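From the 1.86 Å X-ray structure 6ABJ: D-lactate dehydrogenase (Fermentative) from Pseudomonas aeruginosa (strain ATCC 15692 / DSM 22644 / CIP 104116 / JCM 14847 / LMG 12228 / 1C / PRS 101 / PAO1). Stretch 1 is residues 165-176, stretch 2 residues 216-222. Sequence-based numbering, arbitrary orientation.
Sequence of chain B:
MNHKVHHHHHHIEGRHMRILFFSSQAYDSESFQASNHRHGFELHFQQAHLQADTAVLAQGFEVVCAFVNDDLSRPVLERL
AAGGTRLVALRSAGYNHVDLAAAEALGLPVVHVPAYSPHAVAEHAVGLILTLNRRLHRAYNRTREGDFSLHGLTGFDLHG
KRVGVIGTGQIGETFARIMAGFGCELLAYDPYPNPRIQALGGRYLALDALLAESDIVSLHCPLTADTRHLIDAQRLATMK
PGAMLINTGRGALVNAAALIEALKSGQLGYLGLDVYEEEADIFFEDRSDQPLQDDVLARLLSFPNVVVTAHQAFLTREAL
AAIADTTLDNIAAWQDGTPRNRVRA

Stretch 1 165-176: VIGTGQIGETFA
Stretch 2 216-222: IVSLHCP

Two parallel strands, 165-166 and 216-219, lie side by side, and the glycine-rich turn after the first leads into a helix from Gln-170 onward, with Gly-169 at its N-cap; together the two stretches bury 485 Å². Val-165 pairs with Ser-218 (CA to CA 5.3 Å) and Ile-166 with Leu-219 (CA to CA 5.0 Å), and past the strands Gly-167 CA comes 4.1 Å from Cys-221 CA. Ile-216 (phi/psi -136/130) opens stretch 2 in extended form, its m,t side chain out of contact. Val-217 (-118/131, chi1 t) meets the side chain of Ile-166 (m,t), with CG1 3.7 Å from Ile-166 CD1. Ser-218 (-129/130) accepts a nearly straight hydrogen bond at its O from Ile-166 N (3.1 Å, 174°). Its side chain (chi1 t) shares a sheet face with Val-165 (chi1 t) and reaches the helix: Ser-218 CB is 3.5 Å from Phe-175 CE2, and OG lies over one face of that ring. Leu-219 (-91/125, m,t) points to the other face, with Ile-166; its CD2 lies 3.8 Å from Ile-166 CD1, so that one methyl packs against both Val-217 and Leu-219.

At His-220 (-139/24) the extended path ends. Its N donates to Ile-166 O at 2.7 Å (155°), so Ile-166 bonds through both its N and its O, as parallel pairing requires. The imidazole (chi1 m, chi2 -85°) is set beneath the helix start: Gly-172 CA sits over one face, 4.2 Å from the ring centroid, and His-220 ND1 lies 3.6 Å from CG2 of Ile-171 (m,t). A CB on Gly-172 would be tight against His-220 CB and would clash with Gly-167 O. The Phe-175 ring (chi1 t, chi2 77°) is oblique to the imidazole, centroids 4.9 Å apart and planes at 37°, with His-220 NE2 over the phenyl face; NE2 also makes a weak hydrogen bond to Ser-218 OG (2.7 Å, 119°). Water 1 links the backbones, accepting from Gly-172 N (2.9 Å) and donating to His-220 O (3.0 Å).

Cys-221 (-91/150, chi1 p) brings its N to 3.1 Å from Ile-166 O, but the poor angle rules out a hydrogen bond; SG packs 4.1 Å from Ile-166 CG2. Cys-221 CB is 4.0 Å from Gly-167 CA, where phi/psi of 102/111 itself calls for glycine and a CB would also clash with Cys-221 N and His-220 C. Pro-222 (-57/149, C-gamma exo) leads the chain out of contact.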

ATOM      1  N   VAL B 165     -24.781 -18.317  12.587  1.00 26.93           N
ATOM      2  CA  VAL B 165     -25.522 -17.592  11.591  1.00 26.90           C
ATOM      3  C   VAL B 165     -26.719 -16.947  12.221  1.00 28.62           C
ATOM      4  O   VAL B 165     -27.650 -17.660  12.715  1.00 30.61           O
ATOM      5  CB  VAL B 165     -25.984 -18.548  10.517  1.00 28.91           C
ATOM      6  CG1 VAL B 165     -26.658 -17.776   9.385  1.00 30.77           C
ATOM      7  CG2 VAL B 165     -24.817 -19.378  10.028  1.00 28.88           C
ATOM      8  N   ILE B 166     -26.714 -15.629  12.235  1.00 27.25           N
ATOM      9  CA  ILE B 166     -27.796 -14.890  12.789  1.00 27.66           C
ATOM     10  C   ILE B 166     -28.702 -14.435  11.635  1.00 28.70           C
ATOM     11  O   ILE B 166     -28.381 -13.510  10.881  1.00 26.65           O
ATOM     12  CB  ILE B 166     -27.278 -13.711  13.613  1.00 29.47           C
ATOM     13  CG1 ILE B 166     -26.503 -14.278  14.812  1.00 29.22           C
ATOM     14  CG2 ILE B 166     -28.421 -12.823  14.153  1.00 30.12           C
ATOM     15  CD1 ILE B 166     -25.827 -13.201  15.594  1.00 29.03           C
ATOM     16  N   GLY B 167     -29.844 -15.127  11.519  1.00 29.35           N
ATOM     17  CA  GLY B 167     -30.801 -14.846  10.417  1.00 31.47           C
ATOM     18  C   GLY B 167     -30.642 -15.889   9.358  1.00 31.73           C
ATOM     19  O   GLY B 167     -29.616 -15.955   8.673  1.00 30.17           O
ATOM     20  N   THR B 168     -31.647 -16.741   9.225  1.00 30.22           N
ATOM     21  CA  THR B 168     -31.553 -17.874   8.329  1.00 30.79           C
ATOM     22  C   THR B 168     -32.551 -17.803   7.179  1.00 33.86           C
ATOM     23  O   THR B 168     -32.980 -18.834   6.674  1.00 30.63           O
ATOM     24  CB  THR B 168     -31.645 -19.222   9.064  1.00 32.71           C
ATOM     25  OG1 THR B 168     -32.870 -19.311   9.847  1.00 34.71           O
ATOM     26  CG2 THR B 168     -30.437 -19.385   9.986  1.00 35.18           C
ATOM     27  N   GLY B 169     -32.797 -16.579   6.738  1.00 35.98           N
ATOM     28  CA  GLY B 169     -33.330 -16.297   5.429  1.00 33.92           C
ATOM     29  C   GLY B 169     -32.484 -16.805   4.310  1.00 33.88           C
ATOM     30  O   GLY B 169     -31.551 -17.571   4.487  1.00 35.88           O
ATOM     31  N   GLN B 170     -32.833 -16.413   3.083  1.00 34.90           N
ATOM     32  CA  GLN B 170     -32.138 -16.927   1.917  1.00 34.75           C
ATOM     33  C   GLN B 170     -30.553 -16.740   1.957  1.00 30.47           C
ATOM     34  O   GLN B 170     -29.808 -17.612   1.608  1.00 33.01           O
ATOM     35  CB  GLN B 170     -32.696 -16.249   0.675  1.00 39.47           C
ATOM     36  CG  GLN B 170     -33.877 -16.976   0.052  1.00 48.37           C
ATOM     37  CD  GLN B 170     -33.626 -17.092  -1.433  1.00 57.00           C
ATOM     38  OE1 GLN B 170     -33.689 -18.180  -1.994  1.00 61.52           O
ATOM     39  NE2 GLN B 170     -33.247 -15.965  -2.068  1.00 58.36           N
ATOM     40  N   ILE B 171     -30.103 -15.572   2.302  1.00 30.79           N
ATOM     41  CA  ILE B 171     -28.651 -15.330   2.257  1.00 31.07           C
ATOM     42  C   ILE B 171     -28.004 -16.127   3.398  1.00 29.57           C
ATOM     43  O   ILE B 171     -27.012 -16.836   3.186  1.00 32.56           O
ATOM     44  CB  ILE B 171     -28.324 -13.834   2.319  1.00 31.92           C
ATOM     45  CG1 ILE B 171     -28.918 -13.083   1.134  1.00 32.95           C
ATOM     46  CG2 ILE B 171     -26.789 -13.671   2.253  1.00 31.47           C
ATOM     47  CD1 ILE B 171     -28.823 -11.568   1.203  1.00 35.01           C
ATOM     48  N   GLY B 172     -28.590 -16.053   4.583  1.00 29.48           N
ATOM     49  CA  GLY B 172     -28.049 -16.776   5.749  1.00 28.12           C
ATOM     50  C   GLY B 172     -27.976 -18.257   5.490  1.00 31.30           C
ATOM     51  O   GLY B 172     -27.000 -18.937   5.862  1.00 27.60           O
ATOM     52  N   GLU B 173     -29.017 -18.800   4.861  1.00 30.85           N
ATOM     53  CA  GLU B 173     -29.036 -20.221   4.525  1.00 30.53           C
ATOM     54  C   GLU B 173     -27.953 -20.574   3.518  1.00 28.46           C
ATOM     55  O   GLU B 173     -27.283 -21.619   3.621  1.00 29.69           O
ATOM     56  CB  GLU B 173     -30.443 -20.630   3.990  1.00 32.48           C
ATOM     57  CG  GLU B 173     -30.469 -22.085   3.561  1.00 36.32           C
ATOM     58  CD  GLU B 173     -31.773 -22.511   2.787  1.00 36.07           C
ATOM     59  OE1 GLU B 173     -32.822 -21.867   3.000  1.00 36.56           O
ATOM     60  OE2 GLU B 173     -31.682 -23.476   2.019  1.00 39.93           O
ATOM     61  N   THR B 174     -27.806 -19.750   2.513  1.00 28.05           N
ATOM     62  CA  THR B 174     -26.806 -19.961   1.489  1.00 29.44           C
ATOM     63  C   THR B 174     -25.409 -19.934   2.113  1.00 27.27           C
ATOM     64  O   THR B 174     -24.552 -20.783   1.826  1.00 25.51           O
ATOM     65  CB  THR B 174     -26.914 -18.879   0.398  1.00 30.95           C
ATOM     66  OG1 THR B 174     -28.277 -18.804  -0.083  1.00 34.82           O
ATOM     67  CG2 THR B 174     -25.963 -19.153  -0.771  1.00 31.44           C
ATOM     68  N   PHE B 175     -25.186 -18.921   2.951  1.00 28.57           N
ATOM     69  CA  PHE B 175     -23.931 -18.833   3.732  1.00 27.07           C
ATOM     70  C   PHE B 175     -23.727 -20.090   4.576  1.00 26.22           C
ATOM     71  O   PHE B 175     -22.624 -20.700   4.646  1.00 25.41           O
ATOM     72  CB  PHE B 175     -24.016 -17.578   4.595  1.00 26.62           C
ATOM     73  CG  PHE B 175     -22.862 -17.432   5.568  1.00 25.80           C
ATOM     74  CD1 PHE B 175     -21.646 -17.001   5.106  1.00 25.98           C
ATOM     75  CD2 PHE B 175     -22.980 -17.820   6.900  1.00 24.42           C
ATOM     76  CE1 PHE B 175     -20.549 -16.861   5.990  1.00 26.08           C
ATOM     77  CE2 PHE B 175     -21.881 -17.722   7.786  1.00 25.82           C
ATOM     78  CZ  PHE B 175     -20.682 -17.212   7.322  1.00 24.58           C
ATOM     79  N   ALA B 176     -24.775 -20.502   5.267  1.00 26.75           N
ATOM     80  CA  ALA B 176     -24.652 -21.692   6.122  1.00 24.88           C
ATOM     81  C   ALA B 176     -24.227 -22.921   5.325  1.00 24.99           C
ATOM     82  O   ALA B 176     -23.357 -23.701   5.786  1.00 24.94           O
ATOM     83  CB  ALA B 176     -25.942 -21.941   6.893  1.00 27.09           C
ATOM     84  N   ILE B 216     -16.960 -17.798  14.796  1.00 22.42           N
ATOM     85  CA  ILE B 216     -17.242 -16.824  13.716  1.00 22.98           C
ATOM     86  C   ILE B 216     -18.747 -16.529  13.781  1.00 23.26           C
ATOM     87  O   ILE B 216     -19.503 -17.469  13.861  1.00 24.53           O
ATOM     88  CB  ILE B 216     -16.927 -17.379  12.307  1.00 22.47           C
ATOM     89  CG1 ILE B 216     -15.439 -17.682  12.169  1.00 22.77           C
ATOM     90  CG2 ILE B 216     -17.345 -16.383  11.232  1.00 22.82           C
ATOM     91  CD1 ILE B 216     -15.110 -18.492  10.902  1.00 21.46           C
ATOM     92  N   VAL B 217     -19.138 -15.261  13.789  1.00 23.63           N
ATOM     93  CA  VAL B 217     -20.555 -14.843  13.814  1.00 23.63           C
ATOM     94  C   VAL B 217     -20.823 -14.077  12.562  1.00 24.66           C
ATOM     95  O   VAL B 217     -20.048 -13.200  12.224  1.00 23.06           O
ATOM     96  CB  VAL B 217     -20.815 -13.976  15.021  1.00 25.24           C
ATOM     97  CG1 VAL B 217     -22.226 -13.422  14.982  1.00 28.15           C
ATOM     98  CG2 VAL B 217     -20.556 -14.707  16.312  1.00 26.36           C
ATOM     99  N   SER B 218     -21.912 -14.402  11.806  1.00 23.65           N
ATOM    100  CA  SER B 218     -22.146 -13.692  10.598  1.00 24.72           C
ATOM    101  C   SER B 218     -23.603 -13.207  10.638  1.00 26.64           C
ATOM    102  O   SER B 218     -24.462 -13.993  10.928  1.00 25.23           O
ATOM    103  CB  SER B 218     -21.914 -14.551   9.363  1.00 24.68           C
ATOM    104  OG  SER B 218     -21.977 -13.783   8.189  1.00 25.26           O
ATOM    105  N   LEU B 219     -23.811 -11.906  10.371  1.00 27.79           N
ATOM    106  CA  LEU B 219     -25.137 -11.316  10.426  1.00 29.15           C
ATOM    107  C   LEU B 219     -25.834 -11.382   9.064  1.00 31.32           C
ATOM    108  O   LEU B 219     -25.323 -10.886   8.041  1.00 29.62           O
ATOM    109  CB  LEU B 219     -25.058  -9.877  10.888  1.00 29.89           C
ATOM    110  CG  LEU B 219     -24.296  -9.652  12.161  1.00 30.91           C
ATOM    111  CD1 LEU B 219     -24.080  -8.188  12.517  1.00 30.06           C
ATOM    112  CD2 LEU B 219     -25.038 -10.300  13.312  1.00 31.05           C
ATOM    113  N   HIS B 220     -27.028 -11.976   9.075  1.00 34.42           N
ATOM    114  CA  HIS B 220     -27.872 -11.991   7.903  1.00 38.16           C
ATOM    115  C   HIS B 220     -29.363 -11.759   8.204  1.00 43.02           C
ATOM    116  O   HIS B 220     -30.201 -12.151   7.412  1.00 47.31           O
ATOM    117  CB  HIS B 220     -27.729 -13.320   7.214  1.00 35.27           C
ATOM    118  CG  HIS B 220     -26.316 -13.642   6.865  1.00 35.49           C
ATOM    119  ND1 HIS B 220     -25.707 -13.208   5.702  1.00 34.32           N
ATOM    120  CD2 HIS B 220     -25.386 -14.337   7.553  1.00 31.85           C
ATOM    121  CE1 HIS B 220     -24.463 -13.639   5.689  1.00 34.39           C
ATOM    122  NE2 HIS B 220     -24.257 -14.342   6.793  1.00 35.70           N
ATOM    123  N   CYS B 221     -29.679 -11.114   9.313  1.00 41.15           N
ATOM    124  CA  CYS B 221     -31.070 -10.852   9.633  1.00 44.34           C
ATOM    125  C   CYS B 221     -31.484  -9.489   9.065  1.00 49.26           C
ATOM    126  O   CYS B 221     -30.637  -8.568   8.965  1.00 41.03           O
ATOM    127  CB  CYS B 221     -31.267 -10.893  11.131  1.00 45.95           C
ATOM    128  SG  CYS B 221     -30.084  -9.805  12.003  1.00 44.30           S
ATOM    129  N   PRO B 222     -32.791  -9.337   8.706  1.00 48.03           N
ATOM    130  CA  PRO B 222     -33.334  -8.037   8.350  1.00 44.31           C
ATOM    131  C   PRO B 222     -33.154  -6.998   9.432  1.00 40.17           C
ATOM    132  O   PRO B 222     -33.130  -7.308  10.657  1.00 39.33           O
ATOM    133  CB  PRO B 222     -34.856  -8.335   8.135  1.00 48.98           C
ATOM    134  CG  PRO B 222     -34.863  -9.761   7.659  1.00 49.51           C
ATOM    135  CD  PRO B 222     -33.802 -10.409   8.542  1.00 50.58           C
TER
HETATM  136  O   HOH W   1     -30.793 -14.350   5.526  1.00 36.92           O